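Local coordinates for protein sulfur oxygenase/reductase (Halothiobacillus neapolitanus, PDB 6QPA) that probably catalyses the oxygen-dependent oxidation and reduction of elemental sulfur at a mononuclear non-haem iron centre within a large multi-subunit assembly, at residues S124-I129 with L254-W259; T233-K238 with P244-T249; Q137-S142 with E147-V152. All coordinates share one frame; numbering follows the deposited sequence.

Contact 1. Residues S124-I129 with L254-W259; sequences SDLPQI and LVHIEW
Glu258 OE1, which lies against the methyl group CD2 of Leu126, is gripped by two groups: His256 NE2 donates to it over 2.7 Å, and Arg309 NH2 forms a salt bridge with it. Histidine and glutamate stand two residues apart on strand 251-259, an inner strand of the curled antiparallel sheet that forms the core of this protein of the dimeric alpha-beta barrel clan. Both therefore leave the strand on the same side, toward the loop that follows strand 110-125. Their bond is nearly straight at 168°, lies in the imidazole plane and uses the anti lone pair of OE1, the one turned away from OE2. Glu258 sets CG beside its backbone N (chi1 -53°) and is extended from there, which carries the carboxylate to the edge of the ring. Arg158 NE pairs with OE2, and the hydroxyl of Tyr79 bonds to His256 ND1, so that both polar groups are satisfied although buried; with two arginines at hand the carboxylate probably stays ionised. Leucine suits the neighbouring place because it covers the charged group without competing for its bonds. Its side chain crosses that of Glu258 at about a right angle, with CD2 3.8 Å from Glu258 CD, while the same methyl comes obliquely to the imidazole, 4.3 Å from His256 CD2.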
ATOM      1  N   SER A 124     -24.911 -41.311 -46.611  1.00 32.84           N
ATOM      2  CA  SER A 124     -24.863 -39.975 -46.040  1.00 30.20           C
ATOM      3  C   SER A 124     -26.224 -39.320 -46.192  1.00 32.54           C
ATOM      4  O   SER A 124     -27.041 -39.721 -47.027  1.00 34.32           O
ATOM      5  CB  SER A 124     -23.800 -39.105 -46.705  1.00 29.80           C
ATOM      6  OG  SER A 124     -24.238 -38.722 -47.997  1.00 39.06           O
ATOM      7  N   ASP A 125     -26.470 -38.348 -45.319  1.00 34.73           N
ATOM      8  CA  ASP A 125     -27.558 -37.386 -45.436  1.00 36.25           C
ATOM      9  C   ASP A 125     -26.971 -36.079 -44.900  1.00 39.46           C
ATOM     10  O   ASP A 125     -27.180 -35.705 -43.738  1.00 36.56           O
ATOM     11  CB  ASP A 125     -28.808 -37.820 -44.672  1.00 31.30           C
ATOM     12  CG  ASP A 125     -29.966 -36.853 -44.860  1.00 36.05           C
ATOM     13  OD1 ASP A 125     -29.819 -35.858 -45.600  1.00 39.64           O
ATOM     14  OD2 ASP A 125     -31.015 -37.067 -44.229  1.00 47.68           O
ATOM     15  N   LEU A 126     -26.177 -35.421 -45.743  1.00 30.47           N
ATOM     16  CA  LEU A 126     -25.428 -34.224 -45.380  1.00 31.64           C
ATOM     17  C   LEU A 126     -25.938 -33.054 -46.200  1.00 34.73           C
ATOM     18  O   LEU A 126     -25.827 -33.086 -47.434  1.00 38.96           O
ATOM     19  CB  LEU A 126     -23.944 -34.395 -45.645  1.00 29.73           C
ATOM     20  CG  LEU A 126     -22.999 -34.856 -44.553  1.00 52.56           C
ATOM     21  CD1 LEU A 126     -21.559 -34.676 -45.058  1.00 41.73           C
ATOM     22  CD2 LEU A 126     -23.239 -34.091 -43.253  1.00 29.25           C
ATOM     23  N   PRO A 127     -26.457 -32.000 -45.583  1.00 32.77           N
ATOM     24  CA  PRO A 127     -26.887 -30.824 -46.348  1.00 33.02           C
ATOM     25  C   PRO A 127     -25.705 -29.970 -46.797  1.00 31.67           C
ATOM     26  O   PRO A 127     -24.602 -30.041 -46.247  1.00 34.13           O
ATOM     27  CB  PRO A 127     -27.747 -30.037 -45.349  1.00 31.18           C
ATOM     28  CG  PRO A 127     -27.300 -30.486 -43.989  1.00 32.23           C
ATOM     29  CD  PRO A 127     -26.535 -31.801 -44.126  1.00 30.51           C
ATOM     30  N   GLN A 128     -25.974 -29.124 -47.796  1.00 32.83           N
ATOM     31  CA  GLN A 128     -25.027 -28.082 -48.200  1.00 43.28           C
ATOM     32  C   GLN A 128     -24.825 -27.069 -47.077  1.00 41.29           C
ATOM     33  O   GLN A 128     -25.750 -26.741 -46.326  1.00 34.74           O
ATOM     34  CB  GLN A 128     -25.523 -27.362 -49.467  1.00 48.54           C
ATOM     35  CG  GLN A 128     -25.620 -28.266 -50.699  1.00 75.26           C
ATOM     36  CD  GLN A 128     -26.169 -27.550 -51.942  1.00 86.05           C
ATOM     37  OE1 GLN A 128     -26.460 -26.354 -51.911  1.00 91.72           O
ATOM     38  NE2 GLN A 128     -26.373 -28.309 -53.017  1.00 85.47           N
ATOM     39  N   ILE A 129     -23.608 -26.547 -46.964  1.00 27.01           N
ATOM     40  CA  ILE A 129     -23.402 -25.541 -45.929  1.00 32.00           C
ATOM     41  C   ILE A 129     -23.856 -24.179 -46.448  1.00 34.46           C
ATOM     42  O   ILE A 129     -23.915 -23.927 -47.654  1.00 27.56           O
ATOM     43  CB  ILE A 129     -21.947 -25.505 -45.421  1.00 37.95           C
ATOM     44  CG1 ILE A 129     -20.974 -25.128 -46.522  1.00 33.38           C
ATOM     45  CG2 ILE A 129     -21.567 -26.867 -44.802  1.00 36.58           C
ATOM     46  CD1 ILE A 129     -19.561 -24.941 -45.977  1.00 36.12           C
ATOM     47  N   LEU A 254     -15.985 -44.462 -39.114  1.00 29.72           N
ATOM     48  CA  LEU A 254     -16.173 -43.162 -38.484  1.00 24.24           C
ATOM     49  C   LEU A 254     -17.575 -42.676 -38.792  1.00 33.74           C
ATOM     50  O   LEU A 254     -17.942 -42.539 -39.964  1.00 33.24           O
ATOM     51  CB  LEU A 254     -15.157 -42.144 -38.981  1.00 22.87           C
ATOM     52  CG  LEU A 254     -13.737 -42.543 -38.630  1.00 25.94           C
ATOM     53  CD1 LEU A 254     -12.769 -41.427 -39.035  1.00 23.09           C
ATOM     54  CD2 LEU A 254     -13.679 -42.809 -37.137  1.00 21.96           C
ATOM     55  N   VAL A 255     -18.350 -42.406 -37.747  1.00 31.45           N
ATOM     56  CA  VAL A 255     -19.706 -41.906 -37.906  1.00 32.21           C
ATOM     57  C   VAL A 255     -19.673 -40.395 -37.696  1.00 26.71           C
ATOM     58  O   VAL A 255     -19.501 -39.912 -36.574  1.00 27.72           O
ATOM     59  CB  VAL A 255     -20.669 -42.609 -36.942  1.00 31.47           C
ATOM     60  CG1 VAL A 255     -22.059 -41.964 -37.014  1.00 28.28           C
ATOM     61  CG2 VAL A 255     -20.732 -44.113 -37.281  1.00 27.78           C
ATOM     62  N   HIS A 256     -19.866 -39.649 -38.780  1.00 30.53           N
ATOM     63  CA  HIS A 256     -19.758 -38.189 -38.789  1.00 29.08           C
ATOM     64  C   HIS A 256     -21.160 -37.610 -38.617  1.00 28.26           C
ATOM     65  O   HIS A 256     -22.042 -37.890 -39.431  1.00 29.81           O
ATOM     66  CB  HIS A 256     -19.104 -37.758 -40.103  1.00 24.19           C
ATOM     67  CG  HIS A 256     -19.142 -36.285 -40.392  1.00 30.71           C
ATOM     68  ND1 HIS A 256     -17.997 -35.545 -40.591  1.00 30.17           N
ATOM     69  CD2 HIS A 256     -20.176 -35.442 -40.623  1.00 30.52           C
ATOM     70  CE1 HIS A 256     -18.321 -34.300 -40.885  1.00 27.71           C
ATOM     71  NE2 HIS A 256     -19.638 -34.212 -40.920  1.00 33.59           N
ATOM     72  N   ILE A 257     -21.388 -36.870 -37.531  1.00 29.21           N
ATOM     73  CA  ILE A 257     -22.701 -36.282 -37.262  1.00 29.24           C
ATOM     74  C   ILE A 257     -22.548 -34.794 -36.991  1.00 30.62           C
ATOM     75  O   ILE A 257     -21.763 -34.388 -36.126  1.00 27.69           O
ATOM     76  CB  ILE A 257     -23.416 -36.954 -36.076  1.00 26.13           C
ATOM     77  CG1 ILE A 257     -23.283 -38.483 -36.155  1.00 33.34           C
ATOM     78  CG2 ILE A 257     -24.882 -36.535 -36.074  1.00 28.47           C
ATOM     79  CD1 ILE A 257     -23.821 -39.194 -34.946  1.00 33.68           C
ATOM     80  N   GLU A 258     -23.348 -33.991 -37.679  1.00 28.01           N
ATOM     81  CA  GLU A 258     -23.336 -32.552 -37.505  1.00 26.91           C
ATOM     82  C   GLU A 258     -24.544 -32.132 -36.689  1.00 31.16           C
ATOM     83  O   GLU A 258     -25.642 -32.690 -36.836  1.00 28.70           O
ATOM     84  CB  GLU A 258     -23.309 -31.834 -38.857  1.00 26.82           C
ATOM     85  CG  GLU A 258     -22.180 -32.356 -39.703  1.00 33.11           C
ATOM     86  CD  GLU A 258     -21.821 -31.503 -40.907  1.00 33.20           C
ATOM     87  OE1 GLU A 258     -20.751 -31.782 -41.471  1.00 33.69           O
ATOM     88  OE2 GLU A 258     -22.571 -30.579 -41.292  1.00 32.06           O
ATOM     89  N   TRP A 259     -24.312 -31.176 -35.795  1.00 29.34           N
ATOM     90  CA  TRP A 259     -25.304 -30.713 -34.840  1.00 30.66           C
ATOM     91  C   TRP A 259     -25.253 -29.196 -34.771  1.00 30.00           C
ATOM     92  O   TRP A 259     -24.215 -28.579 -35.034  1.00 29.89           O
ATOM     93  CB  TRP A 259     -25.049 -31.287 -33.440  1.00 21.98           C
ATOM     94  CG  TRP A 259     -25.109 -32.776 -33.345  1.00 36.24           C
ATOM     95  CD1 TRP A 259     -24.069 -33.648 -33.478  1.00 36.42           C
ATOM     96  CD2 TRP A 259     -26.266 -33.574 -33.071  1.00 32.52           C
ATOM     97  NE1 TRP A 259     -24.501 -34.938 -33.305  1.00 36.99           N
ATOM     98  CE2 TRP A 259     -25.850 -34.924 -33.054  1.00 40.41           C
ATOM     99  CE3 TRP A 259     -27.616 -33.284 -32.859  1.00 28.39           C
ATOM    100  CZ2 TRP A 259     -26.743 -35.992 -32.825  1.00 35.05           C
ATOM    101  CZ3 TRP A 259     -28.507 -34.353 -32.616  1.00 32.13           C
ATOM    102  CH2 TRP A 259     -28.057 -35.684 -32.596  1.00 28.27           C
TER

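Contact 2. Residues T233-K238 with P244-T249; sequences TNYGNK and PIPGQT
The ring of Tyr235 lies across Pro244, which offers it a backbone carbonyl and the methylene CB of its ring. Pro244 O sits 3.4 Å above one face of the tyrosine ring, displaced toward the rim; Tyr235 CE1 and CZ are the ring atoms nearest to it. At the other end of the ring Pro244 CB reaches Tyr235 CG at 3.8 Å, the two side chains crossing at about a right angle. The side chain of Ile245 also crosses that of the tyrosine at about a right angle, and its CG1 comes obliquely to 3.6 Å from Tyr235 CE2; Pro246 CD rests near the phenol oxygen. Tyr235 has CG beside its backbone N (chi1 -69°), a setting that swings the ring out of its own turn and over residues 244-246. That turn is a type I beta turn from Thr233 to Gly236, combined with an ST turn: Thr233 OG1 accepts from Tyr235 N at 3.0 Å and gives its proton to Gly236 O at 2.9 Å, in the carbonyl plane and on a lone pair. Threonine thus ties the loop together with one hydroxyl, while glycine fits position 236 because a beta carbon there would strike the carbonyl oxygen of Tyr235. Tyrosine combines a broad ring, covering Pro244 and Ile245, with a hydroxyl that bonds to Asp291 OD1 of a neighbouring subunit, whose Met168 also packs on it. An alanine in place of Tyr235 is likely to uncover Pro244 and Ile245 and leave that aspartate without its phenol partner. Ile245 meanwhile joins the barrel sheet through a backbone bond to Val204, and the side chain of Pro244 lies about 8 Å from that of the iron ligand His88.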
ATOM      1  N   THR A 233       8.629 -44.498 -50.501  1.00 38.70           N
ATOM      2  CA  THR A 233       8.011 -45.110 -49.327  1.00 43.14           C
ATOM      3  C   THR A 233       8.468 -46.561 -49.244  1.00 39.16           C
ATOM      4  O   THR A 233       9.154 -47.060 -50.135  1.00 36.62           O
ATOM      5  CB  THR A 233       6.471 -45.057 -49.385  1.00 37.49           C
ATOM      6  OG1 THR A 233       6.014 -45.903 -50.441  1.00 36.98           O
ATOM      7  CG2 THR A 233       5.941 -43.647 -49.621  1.00 33.04           C
ATOM      8  N   ASN A 234       8.050 -47.258 -48.184  1.00 38.83           N
ATOM      9  CA  ASN A 234       8.294 -48.696 -48.132  1.00 34.87           C
ATOM     10  C   ASN A 234       7.474 -49.448 -49.176  1.00 39.85           C
ATOM     11  O   ASN A 234       7.642 -50.658 -49.329  1.00 39.54           O
ATOM     12  CB  ASN A 234       8.008 -49.233 -46.721  1.00 34.02           C
ATOM     13  CG  ASN A 234       9.089 -48.843 -45.710  1.00 34.68           C
ATOM     14  OD1 ASN A 234      10.233 -48.573 -46.086  1.00 33.76           O
ATOM     15  ND2 ASN A 234       8.724 -48.793 -44.427  1.00 28.31           N
ATOM     16  N   TYR A 235       6.605 -48.752 -49.903  1.00 38.77           N
ATOM     17  CA  TYR A 235       5.851 -49.313 -51.015  1.00 40.02           C
ATOM     18  C   TYR A 235       6.354 -48.810 -52.369  1.00 42.21           C
ATOM     19  O   TYR A 235       5.613 -48.854 -53.357  1.00 46.92           O
ATOM     20  CB  TYR A 235       4.370 -48.988 -50.819  1.00 32.02           C
ATOM     21  CG  TYR A 235       3.759 -49.729 -49.653  1.00 37.91           C
ATOM     22  CD1 TYR A 235       3.342 -51.070 -49.779  1.00 40.76           C
ATOM     23  CD2 TYR A 235       3.683 -49.133 -48.401  1.00 34.89           C
ATOM     24  CE1 TYR A 235       2.797 -51.760 -48.689  1.00 36.00           C
ATOM     25  CE2 TYR A 235       3.157 -49.805 -47.312  1.00 39.27           C
ATOM     26  CZ  TYR A 235       2.716 -51.111 -47.455  1.00 42.57           C
ATOM     27  OH  TYR A 235       2.205 -51.741 -46.353  1.00 35.57           O
ATOM     28  N   GLY A 236       7.595 -48.328 -52.438  1.00 32.69           N
ATOM     29  CA  GLY A 236       8.140 -47.831 -53.696  1.00 30.39           C
ATOM     30  C   GLY A 236       7.788 -46.372 -53.923  1.00 37.26           C
ATOM     31  O   GLY A 236       7.211 -45.706 -53.055  1.00 35.80           O
ATOM     32  N   ASN A 237       8.104 -45.875 -55.133  1.00 35.66           N
ATOM     33  CA  ASN A 237       7.995 -44.448 -55.441  1.00 39.06           C
ATOM     34  C   ASN A 237       6.974 -44.140 -56.536  1.00 38.90           C
ATOM     35  O   ASN A 237       7.005 -43.051 -57.117  1.00 41.18           O
ATOM     36  CB  ASN A 237       9.367 -43.851 -55.798  1.00 39.17           C
ATOM     37  CG  ASN A 237       9.929 -44.348 -57.144  1.00 44.27           C
ATOM     38  OD1 ASN A 237       9.380 -45.241 -57.796  1.00 36.84           O
ATOM     39  ND2 ASN A 237      11.074 -43.780 -57.533  1.00 43.09           N
ATOM     40  N   LYS A 238       6.061 -45.054 -56.832  1.00 35.02           N
ATOM     41  CA  LYS A 238       5.058 -44.761 -57.848  1.00 30.59           C
ATOM     42  C   LYS A 238       3.824 -44.112 -57.226  1.00 36.57           C
ATOM     43  O   LYS A 238       3.594 -44.183 -56.019  1.00 37.10           O
ATOM     44  CB  LYS A 238       4.662 -46.027 -58.607  1.00 44.15           C
ATOM     45  CG  LYS A 238       5.849 -46.639 -59.361  1.00 65.04           C
ATOM     46  CD  LYS A 238       6.501 -45.606 -60.302  1.00 72.53           C
ATOM     47  CE  LYS A 238       7.683 -46.197 -61.043  1.00 76.80           C
ATOM     48  NZ  LYS A 238       8.815 -46.534 -60.128  1.00 76.32           N
ATOM     49  N   PRO A 244      -1.601 -47.503 -50.633  1.00 37.56           N
ATOM     50  CA  PRO A 244      -0.477 -48.436 -50.440  1.00 35.55           C
ATOM     51  C   PRO A 244      -0.598 -49.232 -49.152  1.00 36.53           C
ATOM     52  O   PRO A 244      -0.298 -50.431 -49.121  1.00 43.22           O
ATOM     53  CB  PRO A 244       0.750 -47.511 -50.381  1.00 43.70           C
ATOM     54  CG  PRO A 244       0.245 -46.121 -50.634  1.00 38.87           C
ATOM     55  CD  PRO A 244      -1.211 -46.100 -50.431  1.00 34.03           C
ATOM     56  N   ILE A 245      -1.032 -48.584 -48.079  1.00 34.95           N
ATOM     57  CA  ILE A 245      -1.120 -49.221 -46.772  1.00 32.69           C
ATOM     58  C   ILE A 245      -2.529 -49.792 -46.646  1.00 33.46           C
ATOM     59  O   ILE A 245      -3.502 -49.084 -46.921  1.00 30.47           O
ATOM     60  CB  ILE A 245      -0.798 -48.217 -45.656  1.00 35.20           C
ATOM     61  CG1 ILE A 245       0.639 -47.720 -45.791  1.00 33.76           C
ATOM     62  CG2 ILE A 245      -1.022 -48.828 -44.270  1.00 24.78           C
ATOM     63  CD1 ILE A 245       0.929 -46.534 -44.855  1.00 34.00           C
ATOM     64  N   PRO A 246      -2.678 -51.074 -46.310  1.00 33.50           N
ATOM     65  CA  PRO A 246      -4.022 -51.663 -46.171  1.00 30.32           C
ATOM     66  C   PRO A 246      -4.822 -50.993 -45.062  1.00 35.67           C
ATOM     67  O   PRO A 246      -4.262 -50.457 -44.102  1.00 32.83           O
ATOM     68  CB  PRO A 246      -3.739 -53.130 -45.823  1.00 30.53           C
ATOM     69  CG  PRO A 246      -2.323 -53.366 -46.259  1.00 42.92           C
ATOM     70  CD  PRO A 246      -1.605 -52.058 -46.106  1.00 35.07           C
ATOM     71  N   GLY A 247      -6.146 -51.035 -45.199  1.00 37.12           N
ATOM     72  CA  GLY A 247      -7.001 -50.607 -44.103  1.00 39.55           C
ATOM     73  C   GLY A 247      -6.776 -51.455 -42.866  1.00 38.17           C
ATOM     74  O   GLY A 247      -6.424 -52.636 -42.945  1.00 36.33           O
ATOM     75  N   GLN A 248      -6.953 -50.845 -41.703  1.00 34.18           N
ATOM     76  CA  GLN A 248      -6.753 -51.633 -40.502  1.00 28.12           C
ATOM     77  C   GLN A 248      -7.861 -52.672 -40.359  1.00 37.72           C
ATOM     78  O   GLN A 248      -8.959 -52.522 -40.907  1.00 34.46           O
ATOM     79  CB  GLN A 248      -6.751 -50.748 -39.271  1.00 30.72           C
ATOM     80  CG  GLN A 248      -8.147 -50.247 -38.907  1.00 33.39           C
ATOM     81  CD  GLN A 248      -8.169 -49.736 -37.495  1.00 47.81           C
ATOM     82  OE1 GLN A 248      -7.523 -48.732 -37.184  1.00 50.32           O
ATOM     83  NE2 GLN A 248      -8.870 -50.458 -36.609  1.00 48.57           N
ATOM     84  N   THR A 249      -7.548 -53.753 -39.635  1.00 35.93           N
ATOM     85  CA  THR A 249      -8.591 -54.623 -39.106  1.00 39.32           C
ATOM     86  C   THR A 249      -8.438 -54.677 -37.587  1.00 32.66           C
ATOM     87  O   THR A 249      -7.323 -54.545 -37.074  1.00 32.29           O
ATOM     88  CB  THR A 249      -8.575 -56.065 -39.667  1.00 36.97           C
ATOM     89  OG1 THR A 249      -7.491 -56.810 -39.107  1.00 35.46           O
ATOM     90  CG2 THR A 249      -8.455 -56.074 -41.209  1.00 31.19           C
TER

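Contact 3. Residues Q137-S142 with E147-V152; sequences QVLGDS and ERVPKV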
ATOM      1  N   GLN A 137     -33.432 -17.391 -49.166  1.00 32.45           N
ATOM      2  CA  GLN A 137     -33.357 -17.799 -50.567  1.00 36.52           C
ATOM      3  C   GLN A 137     -33.363 -19.322 -50.719  1.00 42.13           C
ATOM      4  O   GLN A 137     -33.965 -19.860 -51.666  1.00 38.07           O
ATOM      5  CB  GLN A 137     -32.123 -17.195 -51.220  1.00 24.93           C
ATOM      6  CG  GLN A 137     -31.848 -17.789 -52.567  1.00 34.99           C
ATOM      7  CD  GLN A 137     -30.838 -16.988 -53.349  1.00 36.49           C
ATOM      8  OE1 GLN A 137     -29.710 -17.421 -53.538  1.00 42.09           O
ATOM      9  NE2 GLN A 137     -31.255 -15.829 -53.846  1.00 30.26           N
ATOM     10  N   VAL A 138     -32.683 -20.033 -49.818  1.00 35.94           N
ATOM     11  CA  VAL A 138     -32.729 -21.496 -49.847  1.00 40.34           C
ATOM     12  C   VAL A 138     -34.161 -21.977 -49.659  1.00 39.48           C
ATOM     13  O   VAL A 138     -34.637 -22.874 -50.368  1.00 39.33           O
ATOM     14  CB  VAL A 138     -31.785 -22.085 -48.776  1.00 39.02           C
ATOM     15  CG1 VAL A 138     -32.082 -23.586 -48.552  1.00 39.55           C
ATOM     16  CG2 VAL A 138     -30.338 -21.897 -49.192  1.00 31.65           C
ATOM     17  N   LEU A 139     -34.885 -21.350 -48.738  1.00 38.44           N
ATOM     18  CA  LEU A 139     -36.285 -21.693 -48.530  1.00 40.01           C
ATOM     19  C   LEU A 139     -37.102 -21.436 -49.793  1.00 44.66           C
ATOM     20  O   LEU A 139     -37.840 -22.312 -50.269  1.00 39.64           O
ATOM     21  CB  LEU A 139     -36.820 -20.886 -47.350  1.00 44.58           C
ATOM     22  CG  LEU A 139     -38.156 -21.210 -46.706  1.00 45.82           C
ATOM     23  CD1 LEU A 139     -38.121 -22.578 -46.141  1.00 45.59           C
ATOM     24  CD2 LEU A 139     -38.357 -20.231 -45.593  1.00 54.66           C
ATOM     25  N   GLY A 140     -36.969 -20.237 -50.362  1.00 37.22           N
ATOM     26  CA  GLY A 140     -37.717 -19.919 -51.569  1.00 33.87           C
ATOM     27  C   GLY A 140     -37.380 -20.842 -52.726  1.00 44.90           C
ATOM     28  O   GLY A 140     -38.270 -21.281 -53.462  1.00 40.57           O
ATOM     29  N   ASP A 141     -36.092 -21.153 -52.904  1.00 40.77           N
ATOM     30  CA  ASP A 141     -35.704 -22.040 -53.995  1.00 43.95           C
ATOM     31  C   ASP A 141     -36.259 -23.439 -53.776  1.00 50.24           C
ATOM     32  O   ASP A 141     -36.702 -24.095 -54.727  1.00 47.66           O
ATOM     33  CB  ASP A 141     -34.183 -22.093 -54.112  1.00 47.16           C
ATOM     34  CG  ASP A 141     -33.581 -20.776 -54.574  1.00 49.11           C
ATOM     35  OD1 ASP A 141     -34.339 -19.837 -54.922  1.00 48.09           O
ATOM     36  OD2 ASP A 141     -32.336 -20.671 -54.538  1.00 48.27           O
ATOM     37  N   SER A 142     -36.266 -23.898 -52.524  1.00 51.31           N
ATOM     38  CA  SER A 142     -36.806 -25.217 -52.219  1.00 46.73           C
ATOM     39  C   SER A 142     -38.286 -25.290 -52.561  1.00 50.11           C
ATOM     40  O   SER A 142     -38.740 -26.274 -53.156  1.00 48.17           O
ATOM     41  CB  SER A 142     -36.570 -25.556 -50.747  1.00 39.68           C
ATOM     42  OG  SER A 142     -35.189 -25.759 -50.496  1.00 44.37           O
ATOM     43  N   GLU A 147     -38.891 -29.090 -53.691  1.00 64.32           N
ATOM     44  CA  GLU A 147     -37.975 -29.952 -52.959  1.00 54.66           C
ATOM     45  C   GLU A 147     -38.032 -29.645 -51.468  1.00 53.04           C
ATOM     46  O   GLU A 147     -38.482 -28.576 -51.038  1.00 52.40           O
ATOM     47  CB  GLU A 147     -36.551 -29.800 -53.492  1.00 59.39           C
ATOM     48  CG  GLU A 147     -36.412 -30.300 -54.921  1.00 74.14           C
ATOM     49  CD  GLU A 147     -35.049 -30.027 -55.532  1.00 86.79           C
ATOM     50  OE1 GLU A 147     -34.189 -29.417 -54.851  1.00 84.71           O
ATOM     51  OE2 GLU A 147     -34.839 -30.433 -56.698  1.00 92.67           O
ATOM     52  N   ARG A 148     -37.554 -30.599 -50.676  1.00 45.21           N
ATOM     53  CA  ARG A 148     -37.588 -30.433 -49.231  1.00 41.17           C
ATOM     54  C   ARG A 148     -36.551 -29.413 -48.766  1.00 38.54           C
ATOM     55  O   ARG A 148     -35.441 -29.333 -49.299  1.00 41.43           O
ATOM     56  CB  ARG A 148     -37.360 -31.772 -48.535  1.00 42.93           C
ATOM     57  CG  ARG A 148     -37.747 -31.731 -47.081  1.00 47.38           C
ATOM     58  CD  ARG A 148     -37.613 -33.075 -46.427  1.00 49.32           C
ATOM     59  NE  ARG A 148     -38.100 -33.041 -45.055  1.00 43.33           N
ATOM     60  CZ  ARG A 148     -37.802 -33.961 -44.147  1.00 47.63           C
ATOM     61  NH1 ARG A 148     -37.016 -34.983 -44.463  1.00 47.80           N
ATOM     62  NH2 ARG A 148     -38.272 -33.852 -42.918  1.00 52.77           N
ATOM     63  N   VAL A 149     -36.941 -28.594 -47.804  1.00 40.99           N
ATOM     64  CA  VAL A 149     -35.980 -27.671 -47.198  1.00 35.05           C
ATOM     65  C   VAL A 149     -35.017 -28.465 -46.327  1.00 34.13           C
ATOM     66  O   VAL A 149     -35.460 -29.315 -45.537  1.00 37.15           O
ATOM     67  CB  VAL A 149     -36.699 -26.605 -46.378  1.00 35.31           C
ATOM     68  CG1 VAL A 149     -35.663 -25.626 -45.798  1.00 29.19           C
ATOM     69  CG2 VAL A 149     -37.728 -25.887 -47.240  1.00 34.18           C
ATOM     70  N   PRO A 150     -33.712 -28.248 -46.438  1.00 34.68           N
ATOM     71  CA  PRO A 150     -32.762 -28.998 -45.618  1.00 29.53           C
ATOM     72  C   PRO A 150     -32.678 -28.448 -44.197  1.00 36.37           C
ATOM     73  O   PRO A 150     -33.159 -27.351 -43.879  1.00 33.16           O
ATOM     74  CB  PRO A 150     -31.440 -28.799 -46.360  1.00 38.05           C
ATOM     75  CG  PRO A 150     -31.594 -27.440 -46.983  1.00 36.75           C
ATOM     76  CD  PRO A 150     -33.033 -27.366 -47.406  1.00 36.74           C
ATOM     77  N   LYS A 151     -32.061 -29.253 -43.332  1.00 27.64           N
ATOM     78  CA  LYS A 151     -31.526 -28.728 -42.082  1.00 31.00           C
ATOM     79  C   LYS A 151     -30.477 -27.652 -42.378  1.00 29.00           C
ATOM     80  O   LYS A 151     -29.743 -27.719 -43.373  1.00 33.14           O
ATOM     81  CB  LYS A 151     -30.906 -29.866 -41.264  1.00 24.11           C
ATOM     82  CG  LYS A 151     -31.886 -31.001 -40.864  1.00 26.46           C
ATOM     83  CD  LYS A 151     -33.117 -30.416 -40.105  1.00 28.97           C
ATOM     84  CE  LYS A 151     -33.911 -31.485 -39.332  1.00 34.41           C
ATOM     85  NZ  LYS A 151     -33.159 -31.832 -38.080  1.00 35.97           N
ATOM     86  N   VAL A 152     -30.399 -26.646 -41.518  1.00 27.80           N
ATOM     87  CA  VAL A 152     -29.476 -25.532 -41.753  1.00 36.09           C
ATOM     88  C   VAL A 152     -28.105 -25.884 -41.183  1.00 31.37           C
ATOM     89  O   VAL A 152     -27.943 -25.991 -39.965  1.00 27.19           O
ATOM     90  CB  VAL A 152     -29.992 -24.216 -41.164  1.00 32.55           C
ATOM     91  CG1 VAL A 152     -28.934 -23.146 -41.359  1.00 29.61           C
ATOM     92  CG2 VAL A 152     -31.280 -23.804 -41.862  1.00 36.29           C
TER
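Ser142 lies in the last turn of helix 135-144; beyond residue 144 the chain doubles back so that residues 147-150 pass alongside the helix in an irregular, extended course. The two backbones come nearest at Ser142 and Glu147, whose CA atoms are 4.9 Å apart, and there Glu147 N donates to Ser142 O over 2.9 Å, somewhat bent at 146°. Ser142 is also tied within its own helix: its hydroxyl, set beside its own backbone N (chi1 -69°), turns back and donates to Val138 O at 2.9 Å, while Ser142 N reaches the same oxygen from the opposite face of the carbonyl plane. A small residue suits this place because the returning loop lies close over it: Ser142 CB meets Val149 CG2 at 3.7 Å. That methyl is shared with Leu139, whose CD1 approaches it to 3.5 Å, the two side chains meeting at a slant. Val138 CG1 touches Pro150 CD at 4.1 Å, the puckered proline ring offering its methylenes to the branched valine. Far from the iron site, Arg148 NH2 forms a salt bridge with Asp141 OD2 of a neighbouring subunit, and Leu139 of a further subunit packs on Leu139. Beyond Val149 and Pro150 the loop enters strand 153-154, which pairs in parallel with strand 129-130, the short strand that precedes the helix.

Contact 1 is the core contact, a leucine methyl laid on a buried histidine-carboxylate pair, whereas contacts 2 and 3 are partly buried and lie on opposite sides of the chain's centre, about 43 Å apart between centres. Contacts 1 and 2 reach the same sheet, since strand 245-246 is followed by strand 251-259. Contacts 2 and 3 both fall within the chain between the two segments of contact 1, but only contact 3 touches it: Pro127 CB packs on Lys151 O at 3.6 Å. Outside the core the chemistry changes, to an aromatic ring against a proline carbonyl and an isoleucine in contact 2, and to aliphatic side chains with one backbone bond near a helix end in contact 3. Both outer contacts also meet neighbouring subunits.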